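PDB 2W8X: Ion-channel modulator raklp from Rhipicephalus appendiculatus, which probably modulates host ion channels, being linked to maxiK channel activation, as a tick salivary protein with a highly modified Kunitz/BPTI fold. Local coordinates for residues A[1-5]-A[13-18]; A[22-28]-A[44-49]; A[30-34]-A[51-56]; A[38-42]-A[59-64]. All coordinates share one frame. Numbering follows the deposited sequence.

Interaction 1 of 4, residues A[1-5]-A[13-18]; sequences FNCNK and RSLCEC
A disulfide pins the irregular N-terminus of this modified Kunitz fold to the end of a short helix. Residues 1-5 run as a loop past helix 14-17, and C18 is the first residue after that helix to leave helical angles (phi/psi -60/136°). C3 and C18 are the closest backbone pair, CA to CA 5.8 Å. Both take chi1 m, their SG atoms bond at 2.0 Å, and chi3 is -93°. Within the loop N2 forms an Asx turn, its OD1 accepting from N4 N at 3.0 Å, while N2 ND2 reaches N4 O, also at 3.0 Å. The carbonyl N2 O sits 3.2 Å from S14 CB. F1 takes chi1 p, and its CB points toward the helix. Its ring has S14 N over one face and the C18 sulfur at its edge (SG 4.9 Å from the centroid, F1 CE1 to C18 SG 3.7 Å), and F1 CZ lies 3.5 Å from E17 CB. R13, just ahead of the helix, and E17 within it form a salt bridge, R13 NH2 to E17 OE1 2.7 Å and R13 NE to E17 OE2 2.8 Å, which places one guanidinium face against F1 CE2, 3.9 Å from R13 NH2. No hydrogen bond crosses here, so between these two segments the disulfide and van der Waals contacts of the F1 ring do the joining.

Interaction 2 of 4, residues A[22-28]-A[44-49]; sequences LQLGRHS and GGYRDN
Y46 (chi1 m) lays its ring between two residues of 22-28: Q23 CA sits 3.9 Å from the ring centroid over one face (CH-pi), and H27 (chi1 t) turns its edge to the opposite face in a T-shaped pair (centroids 5.0 Å apart, planes at 74°). In antiparallel strands 27-28 and 44-46, H27 and Y46 form the non-hydrogen-bonded pair (CA-CA 4.3 Å), S28 and G45 the hydrogen-bonded one, with S28 N to G45 O 2.8 Å and G45 N to S28 O 3.1 Å. Beyond them R47 N donates to R26 O (3.0 Å), D48 N to L24 O (2.8 Å) and N49 ND2 to L22 O (3.0 Å) around a type I turn, 46-49. G25 has positive phi, and a CB there would clash with D48 OD2; a water joins R26 N and D48 OD2, 3.1 Å from each. D48 OD1 bonds to S55 OG of the second subunit, N49 OD1 to N51 N. Backbone bonding thus fixes the register, and Y46 contributes the largest share of covered surface.

Interaction 3 of 4, residues A[30-34]-A[51-56]; sequences QLWHY and NSHSSS
Residues 52-54 run antiparallel to strand 31-34 before the chain turns into helix 56-70, making just one beta bridge, the hydrogen-bonded pair W32 and H53 (CA-CA 4.9 Å): W32 N to H53 O 2.9 Å, H53 N to W32 O 2.8 Å. Next to it an asparagine side chain imitates a further backbone partner. N51, with chi1 t and chi2 near 0°, accepts from Y34 N at its OD1 (2.9 Å) and donates from its ND2 to Y34 O (3.0 Å), its amide offering both donor and acceptor. W32 (chi1 m) provides the flat surface: S56 CB stands 3.5 Å from the centroid of its six-membered ring, a CH-pi contact. A water bridges Q30 O (3.0 Å) and S54 O (2.7 Å). S55 is the N-cap, its OG bonding to A58 N. The contact sits where the central hairpin meets the helix start: Y34 touches C41 of strand 40-42 and C59 and C63 of the helix, while S54 and S55 bond to R47 and D48 of the second subunit.

Interaction 4 of 4, residues A[38-42]-A[59-64]; sequences TNRCE and CVMACE
The amide C41 N donates to E64 OE2 at 2.8 Å, nearly straight (162°), so a glutamate from helix 56-70 takes up a hydrogen-bonding site on the outer edge of strand 40-42. The other carboxylate oxygen faces R40: R40 NE to E64 OE1 is a long salt bridge of 3.7 Å, reinforced by a water 2.7 Å from both R40 NH2 and E64 OE1. A second water joins N39 ND2 (2.9 Å) to E64 O (2.7 Å), while N39 OD1 is hydrogen-bonded to Y34 OH. E64 extends with chi1 m and chi2 t. N39, at phi/psi 52/51°, makes with R40 a G1 beta bulge facing N35 in the hairpin of strands 31-35 and 40-42; asparagine tolerates these positive angles well. Hairpin against C-terminal helix is the core of the Kunitz fold, and the disulfide C41 SG to C59 SG (2.1 Å, chi3 -87°) probably corresponds to the strand-to-helix bridge of BPTI. C41 has chi1 m and C59 chi1 t, their CA atoms 6.0 Å apart. The segment axes approach to 8.3 Å at 141°, and the helix widens into a pi-type turn at 60-64. C41 SG packs on V60, 4.2 Å from its CG2.

In the fold
Interactions 3 and 4 are closest, with centres 9 Å apart: both use the hairpin of strands 31-35 and 40-42, and Y34 OH lies 2.6 Å from N39 OD1. Interaction 2 adjoins 3 through H33 ND1 and G44 O, 2.7 Å apart. The centres of interactions 2 and 4 are about 17 Å apart, on opposite sides of the chain's centre. Interaction 1 is tied to 4 by the disulfide C16 SG to C63 SG (2.1 Å) and to 2 by K5 N to D48 O (2.8 Å). Interactions 1, 2 and 3 meet the second subunit with hydrogen bonds, notably through K5, R47, D48, S54 and S55. A glycerol, probably from crystallisation, binds at H53 of interaction 3.

Interaction 1 of 4, residues A[1-5]-A[13-18]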
# COMPACT_ATOMS: atom_id res chain seq x y z
N PHE A 1 -16.16 1.77 -5.51
CA PHE A 1 -15.01 0.90 -5.19
C PHE A 1 -14.83 0.78 -3.66
O PHE A 1 -15.25 1.63 -2.87
CB PHE A 1 -13.69 1.40 -5.85
CG PHE A 1 -13.47 2.88 -5.71
CD1 PHE A 1 -12.99 3.44 -4.54
CD2 PHE A 1 -13.80 3.75 -6.75
CE1 PHE A 1 -12.86 4.80 -4.40
CE2 PHE A 1 -13.65 5.11 -6.61
CZ PHE A 1 -13.18 5.64 -5.42
N ASN A 2 -14.19 -0.30 -3.27
CA ASN A 2 -13.82 -0.53 -1.86
C ASN A 2 -12.73 0.41 -1.40
O ASN A 2 -11.78 0.66 -2.15
CB ASN A 2 -13.37 -1.95 -1.70
CG ASN A 2 -12.93 -2.28 -0.30
OD1 ASN A 2 -13.65 -1.99 0.67
ND2 ASN A 2 -11.74 -2.85 -0.18
N CYS A 3 -12.84 0.88 -0.17
CA CYS A 3 -11.81 1.64 0.51
C CYS A 3 -11.25 1.00 1.79
O CYS A 3 -10.36 1.56 2.40
CB CYS A 3 -12.31 3.04 0.84
SG CYS A 3 -12.60 4.07 -0.63
N ASN A 4 -11.85 -0.11 2.24
CA ASN A 4 -11.45 -0.76 3.48
C ASN A 4 -10.55 -1.96 3.14
O ASN A 4 -11.05 -3.00 2.69
CB ASN A 4 -12.70 -1.22 4.25
CG ASN A 4 -12.39 -1.78 5.57
OD1 ASN A 4 -11.25 -2.18 5.85
ND2 ASN A 4 -13.41 -1.82 6.45
N LYS A 5 -9.25 -1.77 3.36
CA LYS A 5 -8.23 -2.80 3.12
C LYS A 5 -8.42 -4.08 3.86
O LYS A 5 -7.89 -5.12 3.44
CB LYS A 5 -6.82 -2.25 3.49
CG LYS A 5 -6.39 -1.33 2.51
CD LYS A 5 -4.88 -1.31 2.25
CE LYS A 5 -4.29 -0.32 3.09
NZ LYS A 5 -2.99 0.32 2.56
N ARG A 13 -7.65 2.65 -8.64
CA ARG A 13 -8.41 3.86 -8.39
C ARG A 13 -8.54 4.16 -6.87
O ARG A 13 -8.39 5.30 -6.46
CB ARG A 13 -9.82 3.81 -8.98
CG ARG A 13 -9.84 3.98 -10.46
CD ARG A 13 -11.29 4.03 -10.98
NE ARG A 13 -11.97 5.24 -10.58
CZ ARG A 13 -13.28 5.46 -10.63
NH1 ARG A 13 -14.12 4.51 -11.09
NH2 ARG A 13 -13.78 6.61 -10.21
N SER A 14 -8.79 3.13 -6.08
CA SER A 14 -9.04 3.29 -4.66
C SER A 14 -7.82 3.85 -3.91
O SER A 14 -7.98 4.54 -2.92
CB SER A 14 -9.47 1.96 -4.03
OG SER A 14 -8.38 1.09 -3.79
N LEU A 15 -6.62 3.55 -4.41
CA LEU A 15 -5.37 4.07 -3.84
C LEU A 15 -5.32 5.60 -3.80
O LEU A 15 -4.63 6.18 -2.97
CB LEU A 15 -4.16 3.58 -4.65
CG LEU A 15 -3.94 2.09 -4.79
CD1 LEU A 15 -2.72 1.84 -5.70
CD2 LEU A 15 -3.78 1.43 -3.43
N CYS A 16 -6.04 6.24 -4.71
CA CYS A 16 -5.94 7.67 -4.92
C CYS A 16 -7.26 8.42 -4.72
O CYS A 16 -7.25 9.61 -4.36
CB CYS A 16 -5.43 7.93 -6.34
SG CYS A 16 -3.90 7.03 -6.71
N GLU A 17 -8.39 7.74 -4.91
CA GLU A 17 -9.70 8.36 -4.86
C GLU A 17 -10.46 8.12 -3.54
O GLU A 17 -11.43 8.82 -3.24
CB GLU A 17 -10.53 7.82 -6.03
CG GLU A 17 -10.04 8.29 -7.35
CD GLU A 17 -10.87 7.76 -8.50
OE1 GLU A 17 -12.11 7.90 -8.45
OE2 GLU A 17 -10.27 7.18 -9.43
N CYS A 18 -10.06 7.12 -2.76
CA CYS A 18 -10.61 6.96 -1.42
C CYS A 18 -10.31 8.20 -0.59
O CYS A 18 -9.21 8.70 -0.64
CB CYS A 18 -10.05 5.71 -0.75
SG CYS A 18 -10.74 4.19 -1.46

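Interaction 2 of 4, residues A[22-28]-A[44-49]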
# COMPACT_ATOMS: atom_id res chain seq x y z
N LEU A 22 -10.96 9.11 5.81
CA LEU A 22 -11.76 8.01 6.33
C LEU A 22 -10.93 7.21 7.35
O LEU A 22 -9.86 6.67 7.01
CB LEU A 22 -12.25 7.06 5.23
CG LEU A 22 -13.41 7.40 4.36
CD1 LEU A 22 -13.59 6.26 3.36
CD2 LEU A 22 -14.71 7.67 5.20
N GLN A 23 -11.43 7.13 8.56
CA GLN A 23 -10.71 6.61 9.74
C GLN A 23 -10.84 5.11 9.83
O GLN A 23 -11.40 4.54 10.77
CB GLN A 23 -11.19 7.35 10.99
CG GLN A 23 -10.91 8.85 10.91
CD GLN A 23 -11.29 9.66 12.14
OE1 GLN A 23 -10.67 10.68 12.40
NE2 GLN A 23 -12.22 9.19 12.90
N LEU A 24 -10.28 4.45 8.82
CA LEU A 24 -10.29 3.01 8.70
C LEU A 24 -8.95 2.46 9.20
O LEU A 24 -7.90 2.66 8.56
CB LEU A 24 -10.53 2.61 7.27
CG LEU A 24 -11.91 2.94 6.67
CD1 LEU A 24 -11.85 2.85 5.12
CD2 LEU A 24 -12.95 2.00 7.30
N GLY A 25 -9.01 1.81 10.36
CA GLY A 25 -7.82 1.40 11.07
C GLY A 25 -7.13 2.53 11.79
O GLY A 25 -7.51 3.72 11.70
N ARG A 26 -6.11 2.17 12.54
CA ARG A 26 -5.39 3.15 13.36
C ARG A 26 -4.58 4.11 12.48
O ARG A 26 -4.02 3.72 11.46
CB ARG A 26 -4.44 2.43 14.29
CG ARG A 26 -5.11 1.59 15.33
CD ARG A 26 -4.27 1.52 16.62
NE ARG A 26 -4.84 0.57 17.58
CZ ARG A 26 -5.95 0.76 18.29
NH1 ARG A 26 -6.65 1.90 18.18
NH2 ARG A 26 -6.36 -0.19 19.13
N HIS A 27 -4.53 5.36 12.89
CA HIS A 27 -3.69 6.33 12.24
C HIS A 27 -2.21 5.98 12.43
O HIS A 27 -1.81 5.51 13.51
CB HIS A 27 -3.99 7.72 12.79
CG HIS A 27 -3.33 8.80 12.02
ND1 HIS A 27 -2.11 9.34 12.38
CD2 HIS A 27 -3.72 9.45 10.90
CE1 HIS A 27 -1.78 10.28 11.50
NE2 HIS A 27 -2.73 10.36 10.59
N SER A 28 -1.42 6.25 11.41
CA SER A 28 0.05 6.22 11.50
C SER A 28 0.68 7.47 10.93
O SER A 28 0.39 7.86 9.79
CB SER A 28 0.60 5.03 10.72
OG SER A 28 2.03 5.10 10.70
N GLY A 44 0.94 11.23 6.75
CA GLY A 44 -0.07 10.60 7.57
C GLY A 44 -0.96 9.69 6.76
O GLY A 44 -1.23 9.93 5.57
N GLY A 45 -1.45 8.64 7.40
CA GLY A 45 -2.51 7.80 6.78
C GLY A 45 -3.14 6.88 7.78
O GLY A 45 -2.53 6.58 8.82
N TYR A 46 -4.35 6.41 7.48
CA TYR A 46 -5.04 5.40 8.27
C TYR A 46 -4.74 4.02 7.69
O TYR A 46 -4.91 3.79 6.48
CB TYR A 46 -6.54 5.68 8.32
CG TYR A 46 -6.87 6.97 9.06
CD1 TYR A 46 -7.00 7.00 10.43
CD2 TYR A 46 -7.08 8.14 8.35
CE1 TYR A 46 -7.29 8.20 11.07
CE2 TYR A 46 -7.36 9.32 8.98
CZ TYR A 46 -7.46 9.34 10.34
OH TYR A 46 -7.80 10.56 10.97
N ARG A 47 -4.33 3.10 8.56
CA ARG A 47 -3.69 1.84 8.17
C ARG A 47 -4.56 0.92 7.31
O ARG A 47 -4.03 0.10 6.55
CB ARG A 47 -3.20 1.06 9.40
CG ARG A 47 -1.99 1.66 10.06
CD ARG A 47 -1.55 0.83 11.24
NE ARG A 47 -0.24 1.25 11.74
CZ ARG A 47 0.29 0.81 12.86
NH1 ARG A 47 -0.37 -0.07 13.60
NH2 ARG A 47 1.47 1.26 13.25
N ASP A 48 -5.87 1.01 7.46
CA ASP A 48 -6.78 0.16 6.72
C ASP A 48 -7.57 0.90 5.62
O ASP A 48 -8.52 0.35 5.05
CB ASP A 48 -7.71 -0.59 7.67
CG ASP A 48 -7.00 -1.60 8.51
OD1 ASP A 48 -6.06 -2.22 7.98
OD2 ASP A 48 -7.39 -1.78 9.69
N ASN A 49 -7.14 2.11 5.29
CA ASN A 49 -7.72 2.87 4.19
C ASN A 49 -6.93 2.57 2.93
O ASN A 49 -5.70 2.63 2.94
CB ASN A 49 -7.65 4.37 4.59
CG ASN A 49 -8.33 5.33 3.62
OD1 ASN A 49 -8.33 5.14 2.39
ND2 ASN A 49 -8.94 6.38 4.20
O HOH W 1 -5.59 -0.87 12.10

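Interaction 3 of 4, residues A[30-34]-A[51-56]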
# COMPACT_ATOMS: atom_id res chain seq x y z
N GLN A 30 3.69 7.74 10.01
CA GLN A 30 4.72 7.39 9.04
C GLN A 30 4.18 6.92 7.69
O GLN A 30 4.96 6.71 6.74
CB GLN A 30 5.66 6.32 9.61
CG GLN A 30 6.63 6.85 10.67
CD GLN A 30 6.01 7.33 11.96
OE1 GLN A 30 6.35 8.42 12.43
NE2 GLN A 30 5.14 6.52 12.56
N LEU A 31 2.86 6.74 7.60
CA LEU A 31 2.23 6.48 6.31
C LEU A 31 2.04 7.81 5.57
O LEU A 31 2.21 8.86 6.16
CB LEU A 31 0.91 5.73 6.49
CG LEU A 31 1.07 4.34 7.11
CD1 LEU A 31 -0.32 3.70 7.21
CD2 LEU A 31 2.04 3.42 6.33
N TRP A 32 1.68 7.73 4.29
CA TRP A 32 1.35 8.87 3.45
C TRP A 32 -0.03 8.69 2.82
O TRP A 32 -0.56 7.56 2.74
CB TRP A 32 2.41 8.96 2.33
CG TRP A 32 3.78 9.28 2.87
CD1 TRP A 32 4.61 8.44 3.56
CD2 TRP A 32 4.47 10.55 2.79
NE1 TRP A 32 5.77 9.11 3.93
CE2 TRP A 32 5.70 10.40 3.46
CE3 TRP A 32 4.16 11.77 2.20
CZ2 TRP A 32 6.62 11.44 3.54
CZ3 TRP A 32 5.07 12.80 2.29
CH2 TRP A 32 6.27 12.62 2.96
N HIS A 33 -0.62 9.78 2.36
CA HIS A 33 -1.90 9.74 1.67
C HIS A 33 -1.87 10.71 0.51
O HIS A 33 -1.12 11.69 0.49
CB HIS A 33 -3.07 10.07 2.62
CG HIS A 33 -3.09 11.50 3.08
ND1 HIS A 33 -2.33 11.96 4.14
CD2 HIS A 33 -3.69 12.58 2.54
CE1 HIS A 33 -2.53 13.26 4.28
NE2 HIS A 33 -3.32 13.68 3.30
N TYR A 34 -2.73 10.44 -0.46
CA TYR A 34 -2.88 11.31 -1.61
C TYR A 34 -4.06 12.27 -1.45
O TYR A 34 -5.17 11.84 -1.12
CB TYR A 34 -3.06 10.50 -2.86
CG TYR A 34 -3.22 11.27 -4.15
CD1 TYR A 34 -2.16 12.02 -4.68
CD2 TYR A 34 -4.38 11.19 -4.89
CE1 TYR A 34 -2.29 12.68 -5.91
CE2 TYR A 34 -4.51 11.81 -6.13
CZ TYR A 34 -3.47 12.56 -6.63
OH TYR A 34 -3.63 13.18 -7.85
N ASN A 51 -6.39 4.39 0.49
CA ASN A 51 -5.55 5.56 0.29
C ASN A 51 -4.67 5.78 1.51
O ASN A 51 -4.87 6.69 2.32
CB ASN A 51 -6.38 6.78 -0.09
CG ASN A 51 -5.55 8.01 -0.39
OD1 ASN A 51 -4.30 8.02 -0.38
ND2 ASN A 51 -6.27 9.10 -0.71
N SER A 52 -3.71 4.88 1.65
CA SER A 52 -2.62 4.96 2.65
C SER A 52 -1.45 4.23 2.03
O SER A 52 -1.63 3.17 1.41
CB SER A 52 -2.98 4.33 4.02
OG SER A 52 -3.24 2.94 3.94
N HIS A 53 -0.29 4.85 2.11
CA HIS A 53 0.88 4.45 1.33
C HIS A 53 2.10 4.33 2.22
O HIS A 53 2.25 5.09 3.17
CB HIS A 53 1.12 5.48 0.23
CG HIS A 53 -0.06 5.67 -0.67
ND1 HIS A 53 -0.15 5.08 -1.92
CD2 HIS A 53 -1.20 6.37 -0.49
CE1 HIS A 53 -1.31 5.44 -2.46
NE2 HIS A 53 -1.97 6.20 -1.61
N SER A 54 2.97 3.36 1.93
CA SER A 54 4.11 3.06 2.79
C SER A 54 5.28 4.04 2.71
O SER A 54 6.14 4.05 3.59
CB SER A 54 4.59 1.65 2.52
OG SER A 54 4.94 1.45 1.16
N SER A 55 5.32 4.83 1.65
CA SER A 55 6.35 5.86 1.48
C SER A 55 5.85 6.98 0.58
O SER A 55 4.88 6.80 -0.15
CB SER A 55 7.60 5.25 0.85
OG SER A 55 7.38 4.86 -0.53
N SER A 56 6.52 8.13 0.62
CA SER A 56 6.21 9.23 -0.28
C SER A 56 6.39 8.80 -1.73
O SER A 56 5.56 9.10 -2.57
CB SER A 56 7.03 10.50 0.04
OG SER A 56 6.79 11.56 -0.89
O HOH W 2 6.12 3.98 6.28

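Interaction 4 of 4, residues A[38-42]-A[59-64]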
# COMPACT_ATOMS: atom_id res chain seq x y z
N THR A 38 -5.45 18.63 -4.59
CA THR A 38 -4.18 19.30 -4.85
C THR A 38 -3.18 18.50 -5.70
O THR A 38 -2.12 19.04 -6.07
CB THR A 38 -3.52 19.70 -3.53
OG1 THR A 38 -3.19 18.53 -2.79
CG2 THR A 38 -4.46 20.59 -2.67
N ASN A 39 -3.51 17.24 -6.01
CA ASN A 39 -2.60 16.31 -6.70
C ASN A 39 -1.25 16.24 -5.97
O ASN A 39 -0.19 16.36 -6.60
CB ASN A 39 -2.40 16.70 -8.17
CG ASN A 39 -1.55 15.72 -8.94
OD1 ASN A 39 -1.61 14.50 -8.74
ND2 ASN A 39 -0.75 16.25 -9.87
N ARG A 40 -1.30 16.02 -4.66
CA ARG A 40 -0.10 15.97 -3.85
C ARG A 40 -0.19 14.89 -2.79
O ARG A 40 -1.23 14.72 -2.12
CB ARG A 40 0.15 17.30 -3.15
CG ARG A 40 0.46 18.48 -4.06
CD ARG A 40 1.86 18.37 -4.66
NE ARG A 40 1.91 17.71 -5.97
CZ ARG A 40 1.53 18.28 -7.12
NH1 ARG A 40 1.01 19.49 -7.14
NH2 ARG A 40 1.63 17.59 -8.24
N CYS A 41 0.90 14.15 -2.65
CA CYS A 41 1.06 13.21 -1.55
C CYS A 41 1.50 13.97 -0.31
O CYS A 41 2.37 14.85 -0.36
CB CYS A 41 2.10 12.18 -1.96
SG CYS A 41 1.42 11.07 -3.23
N GLU A 42 0.85 13.64 0.79
CA GLU A 42 1.07 14.30 2.07
C GLU A 42 1.25 13.28 3.18
O GLU A 42 0.93 12.12 3.05
CB GLU A 42 -0.09 15.24 2.39
CG GLU A 42 -0.40 16.32 1.34
CD GLU A 42 0.66 17.44 1.22
OE1 GLU A 42 1.65 17.44 1.99
OE2 GLU A 42 0.51 18.33 0.35
N CYS A 59 3.47 6.70 -3.00
CA CYS A 59 2.32 7.55 -3.23
C CYS A 59 2.48 8.38 -4.51
O CYS A 59 1.54 8.50 -5.33
CB CYS A 59 2.06 8.42 -1.98
SG CYS A 59 0.62 9.49 -2.15
N VAL A 60 3.67 8.93 -4.68
CA VAL A 60 3.95 9.76 -5.84
C VAL A 60 3.75 8.95 -7.12
O VAL A 60 3.07 9.39 -8.05
CB VAL A 60 5.33 10.41 -5.75
CG1 VAL A 60 5.73 10.99 -7.12
CG2 VAL A 60 5.31 11.47 -4.65
N MET A 61 4.35 7.77 -7.18
CA MET A 61 4.20 6.92 -8.34
C MET A 61 2.77 6.48 -8.60
O MET A 61 2.26 6.64 -9.72
CB MET A 61 5.11 5.69 -8.25
CG MET A 61 4.97 4.72 -9.41
SD MET A 61 5.25 5.43 -11.04
CE MET A 61 6.91 5.96 -10.84
N ALA A 62 2.09 5.95 -7.59
CA ALA A 62 0.75 5.45 -7.80
C ALA A 62 -0.25 6.55 -8.16
O ALA A 62 -1.18 6.31 -8.93
CB ALA A 62 0.25 4.69 -6.58
N CYS A 63 -0.10 7.73 -7.57
CA CYS A 63 -1.14 8.74 -7.62
C CYS A 63 -0.75 9.99 -8.39
O CYS A 63 -1.47 10.39 -9.27
CB CYS A 63 -1.65 9.10 -6.22
SG CYS A 63 -2.45 7.67 -5.36
N GLU A 64 0.35 10.63 -8.03
CA GLU A 64 0.79 11.82 -8.75
C GLU A 64 1.19 11.51 -10.18
O GLU A 64 1.07 12.38 -11.04
CB GLU A 64 1.90 12.53 -7.99
CG GLU A 64 1.51 13.18 -6.70
CD GLU A 64 2.66 13.97 -6.07
OE1 GLU A 64 3.54 14.50 -6.80
OE2 GLU A 64 2.65 14.12 -4.84
O HOH W 3 1.55 15.06 -11.14
O HOH W 4 3.49 15.82 -9.14